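Local coordinates for protein probable TonB-dependent siderophore receptor PiuA (Acinetobacter baumannii, PDB 5FP1) that probably takes up iron across the outer membrane by binding iron-chelating siderophores, and may bind ferric enterobactin, at residues Ala414-Thr419 / Leu497-Gly502; Asn426-Ile429 / Trp433-Asp436; Asn549-Val552 / Thr558-Asn561. All blocks are in the same frame, centred on the assembly; numbering follows the deposited sequence. Where two conformers were deposited one is given.

Followed from the N terminus, the chain first builds the plug and then the antiparallel beta-barrel that encloses it, and all three contacts belong to the barrel part. Interaction 1 opens at 414-419 on strand 405-428 and closes only at 497-502, in the loop between strands 482-493 and 518-531. Nested inside that long excursion, interaction 2 closes the tight hairpin between strands 405-428 and 433-450, about 36 Å from interaction 1, centre to centre. Interaction 3 follows in series, pairing strands 536-555 and 558-575; its nearest atoms come to about 7 Å from interaction 1. Two contacts thus join sequential strands, and one folds a loop onto the barrel wall.

Interaction 1 of 3, residues Ala414-Thr419 / Leu497-Gly502; sequences ATVEST and LNAGWG
V416 CG2 rests on both CA and CB of A499, at 3.6 Å and 3.7 Å; the CA-CB bond of A499 runs along the interface and not at the valine. The valine takes the rotamer with CG1 opposite its own backbone N (chi1 175°), which leaves CG2 on the nitrogen side as the branch that reaches the loop. Two residues back along the strand, on the same side, A414 directs its methyl at the peptide that follows A499, with CB 3.6 Å from A499 O and 3.9 Å from G500 CA. Small groups allow this close approach: the backbone angles of G500 would drive a CB into the carbonyl O of A499, and the lack of one lets A414 CB come near. The loop turns here on itself as an Asx turn: N498 OD1 accepts from G500 N at 2.9 Å, the N-H pointing fairly straight at the oxygen (159°) but tilted 33° from the carbonyl plane of the amide. N498 ND2 is held in turn by D503 O and T507 OG1, fixing the amide that shapes the turn. Beyond the segments, L497 touches A130 and W501 touches P80, so this loop lies between the barrel wall and the plug, as extracellular loops of TonB-dependent receptors can. One water bridges the backbones, donating to A414 O at 3.0 Å and to A499 O at 2.7 Å; A499 O also has a weak bond from T360 OG1. The chemistry implies a loop seated by methyl packing and a shared water, with its turn braced from within by N498.

Interaction 2 of 3, residues Asn426-Ile429 / Trp433-Asp436; sequences NIEI and WLLD
N426 and D436 join through their side chains: N426 ND2 donates to D436 OD1 at 3.0 Å, nearly straight at 175°. The acceptor lies in the amide plane and is met on its anti side, while amide and carboxylate planes are turned 50° apart. N426 sets CG opposite its backbone N (chi1 -177°), swinging the amide over to the partner strand. Beside this pair E428 lays its CB 3.7 Å from L434 CD2, on the same sheet face. The other face carries I427 and L435, and I429 CD1 approaches L435 CB at 4.2 Å. Between the backbones, I427 and L435 form an antiparallel hydrogen-bonded pair through I427 N to L435 O (2.7 Å) and L435 N to I427 O (2.9 Å), with I429 N to W433 O (2.8 Å) nearest the turn. A second shell holds the polar pair: R348 NH2 donates to N426 OD1 and would probably polarise the amide, and Q471 NE2 binds D436 OD2. This is a beta hairpin, consistent with the short periplasmic turns of this barrel family. Strands 346-368 and 459-476 flank it on either side, while N426 touches V34 and D436 touches P41.

Interaction 3 of 3, residues Asn549-Val552 / Thr558-Asn561; sequences NTRV and TYAN
R551 sets CG opposite its backbone N (chi1 -169°), which places CG beside N561 OD1, and the bend at chi3 (60°) turns the guanidinium so that NH1 meets a water shared with N561; the planes of the two groups are 41° apart. The setting is a beta hairpin of the barrel, probably reaching beyond the outer surface of the membrane as the family's long loops do. N561 OD1 comes closest to the arginine at its backbone, 3.4 Å from R551 CA, whereas its ND2 is taken up by D516 O, fixing which way the amide faces. V552 and A560 form an antiparallel hydrogen-bonded pair, V552 N donating to A560 O at 2.8 Å and A560 N to V552 O at 3.0 Å, both bonds nearly along the C=O axis. Around this pair V552 CG2 approaches A560 O at 3.6 Å, and Y559 CD2 lies 3.7 Å from V552 O, while Y559 OH reaches N509 ND2. The backbone N of R551 donates to E518 OE2, on strand 518-531. Between the two polar side chains sits the water, in the plane of the guanidinium, accepting from R551 NH1 at 2.9 Å and donating to N561 OD1 at 2.8 Å.

Interaction 1 of 3, residues Ala414-Thr419 / Leu497-Gly502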
# COMPACT_ATOMS: atom_id res chain seq x y z
N ALA A 414 3.72 -7.19 21.28
CA ALA A 414 3.34 -5.77 21.19
C ALA A 414 1.85 -5.60 21.27
O ALA A 414 1.12 -6.33 20.66
CB ALA A 414 3.84 -5.17 19.89
N THR A 415 1.42 -4.58 21.99
CA THR A 415 0.02 -4.26 22.15
C THR A 415 -0.21 -2.78 21.87
O THR A 415 0.45 -1.92 22.46
CB THR A 415 -0.45 -4.59 23.57
OG1 THR A 415 -0.23 -5.99 23.79
CG2 THR A 415 -1.93 -4.28 23.76
N VAL A 416 -1.11 -2.50 20.94
CA VAL A 416 -1.47 -1.10 20.63
C VAL A 416 -2.96 -0.94 20.89
O VAL A 416 -3.80 -1.71 20.39
CB VAL A 416 -1.15 -0.74 19.17
CG1 VAL A 416 -1.63 0.66 18.83
CG2 VAL A 416 0.36 -0.86 18.91
N GLU A 417 -3.27 0.06 21.69
CA GLU A 417 -4.64 0.36 22.03
C GLU A 417 -4.90 1.83 21.69
O GLU A 417 -4.11 2.71 22.05
CB GLU A 417 -4.87 0.09 23.51
CG GLU A 417 -6.34 0.19 23.92
CD GLU A 417 -6.58 -0.37 25.33
OE1 GLU A 417 -5.66 -0.28 26.15
OE2 GLU A 417 -7.67 -0.90 25.60
N SER A 418 -6.01 2.10 21.03
CA SER A 418 -6.36 3.46 20.67
C SER A 418 -7.81 3.76 20.95
O SER A 418 -8.66 2.87 21.00
CB SER A 418 -6.08 3.71 19.19
OG SER A 418 -6.95 2.94 18.39
N THR A 419 -8.08 5.05 21.11
CA THR A 419 -9.42 5.54 21.31
C THR A 419 -9.52 6.93 20.74
O THR A 419 -8.67 7.78 21.01
CB THR A 419 -9.75 5.63 22.80
OG1 THR A 419 -9.39 4.40 23.44
CG2 THR A 419 -11.24 5.90 22.97
N LEU A 497 3.93 3.03 16.04
CA LEU A 497 2.75 2.91 15.18
C LEU A 497 2.71 1.62 14.36
O LEU A 497 1.63 1.17 13.96
CB LEU A 497 2.66 4.13 14.25
CG LEU A 497 1.43 4.16 13.35
CD1 LEU A 497 0.15 4.20 14.18
CD2 LEU A 497 1.51 5.33 12.39
N ASN A 498 3.86 1.01 14.07
CA ASN A 498 3.85 -0.22 13.27
C ASN A 498 3.29 -1.42 14.04
O ASN A 498 3.10 -2.51 13.48
CB ASN A 498 5.24 -0.52 12.69
CG ASN A 498 6.32 -0.82 13.74
OD1 ASN A 498 6.04 -1.21 14.87
ND2 ASN A 498 7.57 -0.69 13.33
N ALA A 499 3.06 -1.23 15.34
CA ALA A 499 2.39 -2.23 16.21
C ALA A 499 3.19 -3.50 16.30
O ALA A 499 2.64 -4.59 16.55
CB ALA A 499 0.99 -2.54 15.71
N GLY A 500 4.50 -3.37 16.11
CA GLY A 500 5.40 -4.47 16.35
C GLY A 500 6.28 -4.81 15.16
O GLY A 500 7.48 -5.05 15.31
N TRP A 501 5.70 -4.87 13.97
CA TRP A 501 6.50 -5.29 12.81
C TRP A 501 5.96 -4.60 11.57
O TRP A 501 4.81 -4.79 11.18
CB TRP A 501 6.47 -6.82 12.69
CG TRP A 501 7.64 -7.37 11.90
CD1 TRP A 501 7.58 -8.06 10.71
CD2 TRP A 501 9.02 -7.22 12.21
NE1 TRP A 501 8.86 -8.35 10.27
CE2 TRP A 501 9.76 -7.84 11.18
CE3 TRP A 501 9.71 -6.62 13.27
CZ2 TRP A 501 11.14 -7.91 11.20
CZ3 TRP A 501 11.10 -6.70 13.29
CH2 TRP A 501 11.79 -7.33 12.26
N GLY A 502 6.78 -3.75 10.99
CA GLY A 502 6.37 -2.91 9.88
C GLY A 502 7.48 -1.92 9.62
O GLY A 502 8.67 -2.22 9.80
O HOH W 1 0.43 -5.32 17.95

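Interaction 2 of 3, residues Asn426-Ile429 / Trp433-Asp436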
# COMPACT_ATOMS: atom_id res chain seq x y z
N ASN A 426 -19.01 19.27 6.31
CA ASN A 426 -18.86 20.13 5.16
C ASN A 426 -20.11 21.01 5.07
O ASN A 426 -21.20 20.51 4.87
CB ASN A 426 -18.65 19.31 3.89
CG ASN A 426 -18.41 20.19 2.67
OD1 ASN A 426 -19.35 20.72 2.08
ND2 ASN A 426 -17.15 20.36 2.29
N ILE A 427 -19.92 22.31 5.27
CA ILE A 427 -21.04 23.25 5.38
C ILE A 427 -21.24 24.02 4.07
O ILE A 427 -20.38 24.78 3.65
CB ILE A 427 -20.82 24.23 6.53
CG1 ILE A 427 -20.55 23.48 7.83
CG2 ILE A 427 -22.03 25.13 6.71
CD1 ILE A 427 -20.14 24.36 8.96
N GLU A 428 -22.38 23.79 3.43
CA GLU A 428 -22.76 24.57 2.25
C GLU A 428 -23.36 25.89 2.72
O GLU A 428 -24.44 25.94 3.34
CB GLU A 428 -23.73 23.80 1.37
CG GLU A 428 -24.18 24.60 0.16
CD GLU A 428 -25.20 23.88 -0.71
OE1 GLU A 428 -25.09 22.65 -0.90
OE2 GLU A 428 -26.08 24.57 -1.26
N ILE A 429 -22.61 26.96 2.48
CA ILE A 429 -23.02 28.30 2.87
C ILE A 429 -23.96 28.87 1.82
O ILE A 429 -24.99 29.40 2.16
CB ILE A 429 -21.79 29.19 3.11
CG1 ILE A 429 -20.93 28.59 4.23
CG2 ILE A 429 -22.21 30.60 3.51
CD1 ILE A 429 -19.60 29.29 4.39
N TRP A 433 -20.32 28.26 -2.20
CA TRP A 433 -19.36 28.35 -1.12
C TRP A 433 -19.51 27.19 -0.13
O TRP A 433 -20.54 27.07 0.54
CB TRP A 433 -19.53 29.65 -0.38
CG TRP A 433 -19.16 30.88 -1.18
CD1 TRP A 433 -20.01 31.69 -1.89
CD2 TRP A 433 -17.86 31.45 -1.32
NE1 TRP A 433 -19.31 32.72 -2.47
CE2 TRP A 433 -17.99 32.61 -2.12
CE3 TRP A 433 -16.59 31.10 -0.84
CZ2 TRP A 433 -16.90 33.41 -2.46
CZ3 TRP A 433 -15.50 31.91 -1.18
CH2 TRP A 433 -15.67 33.04 -1.99
N LEU A 434 -18.47 26.36 -0.04
CA LEU A 434 -18.47 25.21 0.90
C LEU A 434 -17.30 25.29 1.87
O LEU A 434 -16.16 25.42 1.44
CB LEU A 434 -18.37 23.88 0.16
CG LEU A 434 -19.22 23.74 -1.09
CD1 LEU A 434 -18.86 22.45 -1.83
CD2 LEU A 434 -20.68 23.76 -0.73
N LEU A 435 -17.60 25.23 3.16
CA LEU A 435 -16.59 25.24 4.21
C LEU A 435 -16.41 23.80 4.75
O LEU A 435 -17.35 23.21 5.26
CB LEU A 435 -17.04 26.13 5.35
CG LEU A 435 -16.11 26.20 6.56
CD1 LEU A 435 -14.73 26.71 6.16
CD2 LEU A 435 -16.75 27.08 7.63
N ASP A 436 -15.22 23.25 4.56
CA ASP A 436 -14.93 21.86 4.99
C ASP A 436 -14.17 21.86 6.30
O ASP A 436 -13.17 22.58 6.43
CB ASP A 436 -14.09 21.17 3.91
CG ASP A 436 -14.03 19.63 4.10
OD1 ASP A 436 -15.08 18.96 3.91
OD2 ASP A 436 -12.94 19.14 4.47

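Interaction 3 of 3, residues Asn549-Val552 / Thr558-Asn561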
# COMPACT_ATOMS: atom_id res chain seq x y z
N ASN A 549 8.23 18.08 11.89
CA ASN A 549 8.86 17.52 13.07
C ASN A 549 9.03 16.03 12.87
O ASN A 549 8.09 15.24 13.06
CB ASN A 549 8.01 17.77 14.32
CG ASN A 549 8.19 19.16 14.86
OD1 ASN A 549 9.22 19.46 15.48
ND2 ASN A 549 7.24 20.02 14.60
N THR A 550 10.24 15.67 12.45
CA THR A 550 10.61 14.30 12.16
C THR A 550 11.48 13.78 13.27
O THR A 550 12.38 14.50 13.76
CB THR A 550 11.41 14.24 10.84
OG1 THR A 550 10.60 14.72 9.76
CG2 THR A 550 11.87 12.82 10.52
N ARG A 551 11.26 12.53 13.66
CA ARG A 551 12.06 11.91 14.70
C ARG A 551 13.41 11.55 14.09
O ARG A 551 13.46 10.95 13.04
CB ARG A 551 11.38 10.66 15.25
CG ARG A 551 12.04 10.12 16.53
CD ARG A 551 11.12 9.15 17.24
NE ARG A 551 10.78 8.01 16.43
CZ ARG A 551 9.60 7.74 15.87
NH1 ARG A 551 8.54 8.54 16.00
NH2 ARG A 551 9.49 6.64 15.18
N VAL A 552 14.51 11.88 14.76
CA VAL A 552 15.81 11.51 14.24
C VAL A 552 16.68 11.02 15.40
O VAL A 552 16.36 11.27 16.55
CB VAL A 552 16.51 12.68 13.51
CG1 VAL A 552 15.71 13.13 12.29
CG2 VAL A 552 16.74 13.83 14.45
N THR A 558 20.07 7.86 21.73
CA THR A 558 19.32 9.09 21.94
C THR A 558 18.55 9.55 20.67
O THR A 558 19.11 9.58 19.58
CB THR A 558 20.28 10.23 22.33
OG1 THR A 558 21.17 9.77 23.38
CG2 THR A 558 19.51 11.47 22.78
N TYR A 559 17.28 9.91 20.85
CA TYR A 559 16.43 10.43 19.76
C TYR A 559 15.87 11.79 20.10
O TYR A 559 15.79 12.15 21.26
CB TYR A 559 15.25 9.48 19.51
CG TYR A 559 15.65 8.13 19.02
CD1 TYR A 559 16.12 7.15 19.91
CD2 TYR A 559 15.56 7.80 17.67
CE1 TYR A 559 16.48 5.92 19.46
CE2 TYR A 559 15.93 6.56 17.22
CZ TYR A 559 16.38 5.62 18.12
OH TYR A 559 16.73 4.40 17.69
N ALA A 560 15.45 12.52 19.07
CA ALA A 560 14.76 13.79 19.25
C ALA A 560 13.90 14.09 18.02
O ALA A 560 14.14 13.54 16.97
CB ALA A 560 15.78 14.92 19.44
N ASN A 561 12.96 15.01 18.15
CA ASN A 561 12.02 15.34 17.08
C ASN A 561 12.40 16.59 16.28
O ASN A 561 11.54 17.42 15.98
CB ASN A 561 10.67 15.63 17.68
CG ASN A 561 9.71 14.47 17.59
OD1 ASN A 561 9.98 13.46 16.94
ND2 ASN A 561 8.58 14.63 18.25
O HOH W 2 8.48 11.14 17.23